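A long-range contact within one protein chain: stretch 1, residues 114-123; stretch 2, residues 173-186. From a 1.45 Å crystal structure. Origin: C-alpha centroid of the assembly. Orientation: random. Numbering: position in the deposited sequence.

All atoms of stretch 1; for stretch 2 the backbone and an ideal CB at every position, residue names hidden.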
# COMPACT_ATOMS: atom_id res chain seq x y z
N PHE A 114 -16.11 -11.57 -10.81
CA PHE A 114 -14.98 -12.08 -10.04
C PHE A 114 -14.10 -13.07 -10.82
O PHE A 114 -12.93 -13.26 -10.46
CB PHE A 114 -15.45 -12.79 -8.77
CG PHE A 114 -15.97 -11.86 -7.69
CD1 PHE A 114 -15.22 -10.79 -7.23
CD2 PHE A 114 -17.21 -12.12 -7.08
CE1 PHE A 114 -15.71 -9.98 -6.23
CE2 PHE A 114 -17.70 -11.31 -6.07
CZ PHE A 114 -16.96 -10.25 -5.63
N HIS A 115 -14.63 -13.72 -11.86
CA HIS A 115 -13.82 -14.60 -12.72
C HIS A 115 -13.04 -15.64 -11.92
O HIS A 115 -11.86 -15.90 -12.16
CB HIS A 115 -12.89 -13.77 -13.61
CG HIS A 115 -13.62 -12.78 -14.46
ND1 HIS A 115 -14.28 -13.14 -15.62
CD2 HIS A 115 -13.86 -11.46 -14.29
CE1 HIS A 115 -14.86 -12.08 -16.14
NE2 HIS A 115 -14.61 -11.04 -15.36
N ARG A 116 -13.72 -16.26 -10.95
CA ARG A 116 -13.09 -17.27 -10.10
C ARG A 116 -13.47 -18.66 -10.61
O ARG A 116 -14.60 -18.89 -11.04
CB ARG A 116 -13.55 -17.09 -8.64
CG ARG A 116 -12.75 -17.87 -7.62
CD ARG A 116 -12.96 -17.32 -6.19
NE ARG A 116 -11.79 -16.59 -5.67
CZ ARG A 116 -11.55 -16.40 -4.37
NH1 ARG A 116 -12.40 -16.89 -3.47
NH2 ARG A 116 -10.47 -15.73 -3.97
N THR A 117 -12.52 -19.59 -10.55
CA THR A 117 -12.80 -20.99 -10.86
C THR A 117 -13.43 -21.66 -9.65
O THR A 117 -13.24 -21.21 -8.52
CB THR A 117 -11.51 -21.75 -11.16
OG1 THR A 117 -10.70 -21.79 -9.97
CG2 THR A 117 -10.71 -21.10 -12.30
N PRO A 118 -14.16 -22.76 -9.85
CA PRO A 118 -14.69 -23.51 -8.69
C PRO A 118 -13.63 -23.89 -7.66
O PRO A 118 -13.88 -23.75 -6.45
CB PRO A 118 -15.37 -24.72 -9.33
CG PRO A 118 -15.78 -24.21 -10.68
CD PRO A 118 -14.68 -23.29 -11.12
N TYR A 119 -12.45 -24.33 -8.10
CA TYR A 119 -11.42 -24.69 -7.13
C TYR A 119 -10.99 -23.48 -6.30
O TYR A 119 -10.81 -23.60 -5.09
CB TYR A 119 -10.20 -25.33 -7.81
CG TYR A 119 -9.29 -25.90 -6.77
CD1 TYR A 119 -9.55 -27.14 -6.20
CD2 TYR A 119 -8.20 -25.17 -6.29
CE1 TYR A 119 -8.73 -27.65 -5.21
CE2 TYR A 119 -7.39 -25.68 -5.28
CZ TYR A 119 -7.66 -26.92 -4.76
OH TYR A 119 -6.84 -27.41 -3.77
N GLU A 120 -10.84 -22.31 -6.94
CA GLU A 120 -10.48 -21.11 -6.19
C GLU A 120 -11.55 -20.74 -5.16
O GLU A 120 -11.22 -20.21 -4.09
CB GLU A 120 -10.23 -19.94 -7.15
CG GLU A 120 -8.93 -20.09 -7.96
CD GLU A 120 -8.82 -19.12 -9.14
OE1 GLU A 120 -9.82 -18.52 -9.57
OE2 GLU A 120 -7.68 -18.98 -9.65
N ILE A 121 -12.83 -21.02 -5.45
CA ILE A 121 -13.89 -20.76 -4.48
C ILE A 121 -13.75 -21.69 -3.29
O ILE A 121 -13.82 -21.26 -2.14
CB ILE A 121 -15.28 -20.89 -5.14
CG1 ILE A 121 -15.40 -19.92 -6.33
CG2 ILE A 121 -16.36 -20.66 -4.07
CD1 ILE A 121 -16.75 -19.93 -7.08
N ALA A 122 -13.57 -22.98 -3.56
CA ALA A 122 -13.37 -23.95 -2.49
C ALA A 122 -12.10 -23.64 -1.70
O ALA A 122 -12.06 -23.81 -0.47
CB ALA A 122 -13.33 -25.36 -3.07
N ASN A 123 -11.05 -23.14 -2.39
CA ASN A 123 -9.84 -22.72 -1.69
C ASN A 123 -10.11 -21.50 -0.79
O ASN A 123 -9.48 -21.37 0.27
CB ASN A 123 -8.73 -22.42 -2.69
CG ASN A 123 -7.38 -22.33 -2.03
OD1 ASN A 123 -6.95 -23.26 -1.34
ND2 ASN A 123 -6.69 -21.22 -2.26
N UNK A 173 -22.92 -23.10 -13.42
CA UNK A 173 -22.04 -24.25 -13.55
C UNK A 173 -21.07 -24.31 -12.36
O UNK A 173 -20.83 -25.38 -11.79
CB UNK A 173 -21.27 -24.19 -14.87
N UNK A 174 -20.55 -23.15 -11.96
CA UNK A 174 -19.64 -23.11 -10.82
C UNK A 174 -20.34 -23.54 -9.53
O UNK A 174 -19.78 -24.31 -8.74
CB UNK A 174 -19.06 -21.70 -10.66
N UNK A 175 -21.57 -23.06 -9.33
CA UNK A 175 -22.31 -23.39 -8.11
C UNK A 175 -22.59 -24.88 -8.02
O UNK A 175 -22.66 -25.42 -6.92
CB UNK A 175 -23.62 -22.61 -8.05
N UNK A 176 -22.74 -25.56 -9.17
CA UNK A 176 -22.97 -27.00 -9.20
C UNK A 176 -21.75 -27.79 -8.75
O UNK A 176 -21.89 -28.92 -8.26
CB UNK A 176 -23.37 -27.44 -10.61
N UNK A 177 -20.56 -27.25 -8.95
CA UNK A 177 -19.34 -27.95 -8.61
C UNK A 177 -18.94 -27.78 -7.15
O UNK A 177 -18.05 -28.50 -6.69
CB UNK A 177 -18.20 -27.47 -9.51
N UNK A 178 -19.56 -26.86 -6.41
CA UNK A 178 -19.06 -26.55 -5.07
C UNK A 178 -19.25 -27.72 -4.12
O UNK A 178 -18.39 -27.98 -3.27
CB UNK A 178 -19.76 -25.31 -4.51
N UNK A 179 -20.37 -28.45 -4.23
CA UNK A 179 -20.61 -29.56 -3.30
C UNK A 179 -19.46 -30.56 -3.31
O UNK A 179 -18.92 -30.91 -2.26
CB UNK A 179 -21.92 -30.27 -3.65
N UNK A 180 -19.09 -31.05 -4.50
CA UNK A 180 -18.01 -32.03 -4.58
C UNK A 180 -16.68 -31.49 -4.08
O UNK A 180 -15.94 -32.19 -3.38
CB UNK A 180 -17.85 -32.51 -6.02
N UNK A 181 -16.35 -30.25 -4.44
CA UNK A 181 -15.09 -29.67 -4.03
C UNK A 181 -15.07 -29.38 -2.53
O UNK A 181 -14.04 -29.56 -1.88
CB UNK A 181 -14.82 -28.39 -4.82
N UNK A 182 -16.20 -28.91 -1.97
CA UNK A 182 -16.25 -28.67 -0.53
C UNK A 182 -16.14 -29.98 0.26
O UNK A 182 -15.58 -30.00 1.35
CB UNK A 182 -17.54 -27.94 -0.16
N UNK A 183 -16.70 -31.06 -0.28
CA UNK A 183 -16.58 -32.36 0.39
C UNK A 183 -15.12 -32.79 0.42
O UNK A 183 -14.61 -33.25 1.45
CB UNK A 183 -17.43 -33.42 -0.31
N UNK A 184 -14.42 -32.62 -0.71
CA UNK A 184 -13.00 -32.96 -0.78
C UNK A 184 -12.17 -32.09 0.18
O UNK A 184 -11.27 -32.59 0.86
CB UNK A 184 -12.49 -32.80 -2.21
N UNK A 185 -12.48 -30.80 0.25
CA UNK A 185 -11.80 -29.89 1.16
C UNK A 185 -12.01 -30.32 2.61
O UNK A 185 -11.05 -30.37 3.40
CB UNK A 185 -12.30 -28.46 0.95
N UNK A 186 -13.26 -30.57 2.98
CA UNK A 186 -13.56 -30.92 4.37
C UNK A 186 -12.90 -32.23 4.77
O UNK A 186 -12.41 -32.37 5.89
CB UNK A 186 -15.07 -31.02 4.58

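Two helices cross here at 46°, their axes approaching to 9.4 Å.

Position 173 has nothing of stretch 1 within 5.5 Å of its ideal CB, so almost any helix former would suit; it is Glu173, whose end leads away.

At 174 the CB points toward stretch 1, 4.1 Å from Pro118 CG and 4.6 Å from Ile121 CD1. Farther along lies the carbonyl of Arg116, in the loop before the helix. A medium apolar residue could cover the proline; a long chain with a donor at its tip could also reach the carbonyl. The deposited residue is Lys174, m at chi1 and then t throughout. Its stem packs on the proline ring, CG to Pro118 CG at 4.1 Å, and its NZ donates to Arg116 O at 2.8 Å. A water oxygen accepts from both Lys174 NZ (3.1 Å) and Arg116 N (3.0 Å), bridging the amine to the same residue's backbone.

Stretch 1 sets no demand at 175 or 176; they are Ser175, whose hydroxyl is hydrogen-bonded just outside the stretch, and Lys176.

The CB at 177 faces Pro118 CB at 4.0 Å, at the border of the contact. An aliphatic or a flexible polar residue would do; Glu177 brings OE1 to 3.4 Å from Pro118 CG, a contact without a hydrogen bond.

At 178 the CB points sideways with no near neighbour, so only a side chain that extends can join. A branched apolar one suits the methyls of Ile121, and Leu178 places CD2 3.8 Å from Ile121 CG2.

Positions 179 and 180 are out of reach, where the helix kinks and their N atoms lack bonds to the preceding turn. The residues are Ser179 and Gly180; an ideal CB at 180 would have room.

The CB at 181 points toward stretch 1, 3.8 Å from Ala122 CB, with Pro118 and Tyr119 nearby. A mid-sized aliphatic is the natural choice. Leu181 sets CD1 3.5 Å from Pro118 CB, while CD2 lies near the plane of the Tyr119 ring, at its edge, 4.2 Å from CD1 of Tyr119.

At 182 the CB is sideways again, so a long or flat side chain is needed to reach the small Ala122. Tyr182 brings CE1 to 3.6 Å from Ala122 CA, and its OH to 3.6 Å from Ile121 CG2.

Positions 183 and 184 are out of reach of stretch 1, which sets no demand there; they are Lys183 and Ala184. At 185 the CB points toward stretch 1, 4.9 Å from Ala122 O; an aliphatic could fill the space beside it, and a polar side chain would not be ruled out. Leu185 brings CD2 to 3.5 Å from Ala122 O, a packing contact. Position 186, Ala186, is beyond the contact.

Stretch 2 173-186: EKSKELSGLYKALA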
# COMPACT_ATOMS: atom_id res chain seq x y z
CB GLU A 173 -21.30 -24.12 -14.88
CG GLU A 173 -22.17 -24.21 -16.19
CD GLU A 173 -23.09 -23.00 -16.53
OE1 GLU A 173 -23.01 -21.90 -15.90
OE2 GLU A 173 -23.92 -23.16 -17.48
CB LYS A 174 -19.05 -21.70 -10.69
CG LYS A 174 -18.28 -21.22 -11.91
CD LYS A 174 -17.70 -19.82 -11.71
CE LYS A 174 -17.06 -19.33 -13.00
NZ LYS A 174 -16.49 -17.98 -12.86
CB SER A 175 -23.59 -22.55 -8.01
OG SER A 175 -24.62 -22.99 -8.88
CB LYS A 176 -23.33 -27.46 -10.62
CG LYS A 176 -24.77 -27.34 -10.97
CD LYS A 176 -24.98 -27.69 -12.44
CE LYS A 176 -24.40 -29.04 -12.84
NZ LYS A 176 -24.72 -29.34 -14.26
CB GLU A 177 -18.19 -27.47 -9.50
CG GLU A 177 -18.30 -27.90 -10.96
CD GLU A 177 -17.12 -27.42 -11.78
OE1 GLU A 177 -15.97 -27.52 -11.31
OE2 GLU A 177 -17.36 -26.92 -12.90
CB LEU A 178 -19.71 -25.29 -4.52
CG LEU A 178 -19.46 -23.98 -5.28
CD1 LEU A 178 -20.02 -22.80 -4.49
CD2 LEU A 178 -17.98 -23.74 -5.57
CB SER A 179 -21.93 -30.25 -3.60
OG SER A 179 -22.13 -31.26 -2.64
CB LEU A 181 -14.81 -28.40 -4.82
CG LEU A 181 -14.50 -28.64 -6.30
CD1 LEU A 181 -14.56 -27.35 -7.13
CD2 LEU A 181 -13.15 -29.29 -6.42
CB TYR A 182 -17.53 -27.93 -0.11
CG TYR A 182 -17.61 -26.45 -0.45
CD1 TYR A 182 -16.77 -25.86 -1.38
CD2 TYR A 182 -18.54 -25.64 0.21
CE1 TYR A 182 -16.87 -24.49 -1.67
CE2 TYR A 182 -18.65 -24.29 -0.08
CZ TYR A 182 -17.82 -23.72 -1.02
OH TYR A 182 -17.94 -22.37 -1.27
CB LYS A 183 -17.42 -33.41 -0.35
CG LYS A 183 -17.32 -34.83 0.23
CD LYS A 183 -18.06 -34.95 1.52
CE LYS A 183 -17.83 -36.32 2.16
NZ LYS A 183 -18.39 -36.35 3.54
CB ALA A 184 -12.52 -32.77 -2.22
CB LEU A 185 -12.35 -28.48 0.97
CG LEU A 185 -12.01 -27.44 2.05
CD1 LEU A 185 -10.55 -27.00 1.94
CD2 LEU A 185 -12.92 -26.24 1.94
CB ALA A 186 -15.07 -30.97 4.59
O HOH W 1 -16.70 -15.98 -10.49
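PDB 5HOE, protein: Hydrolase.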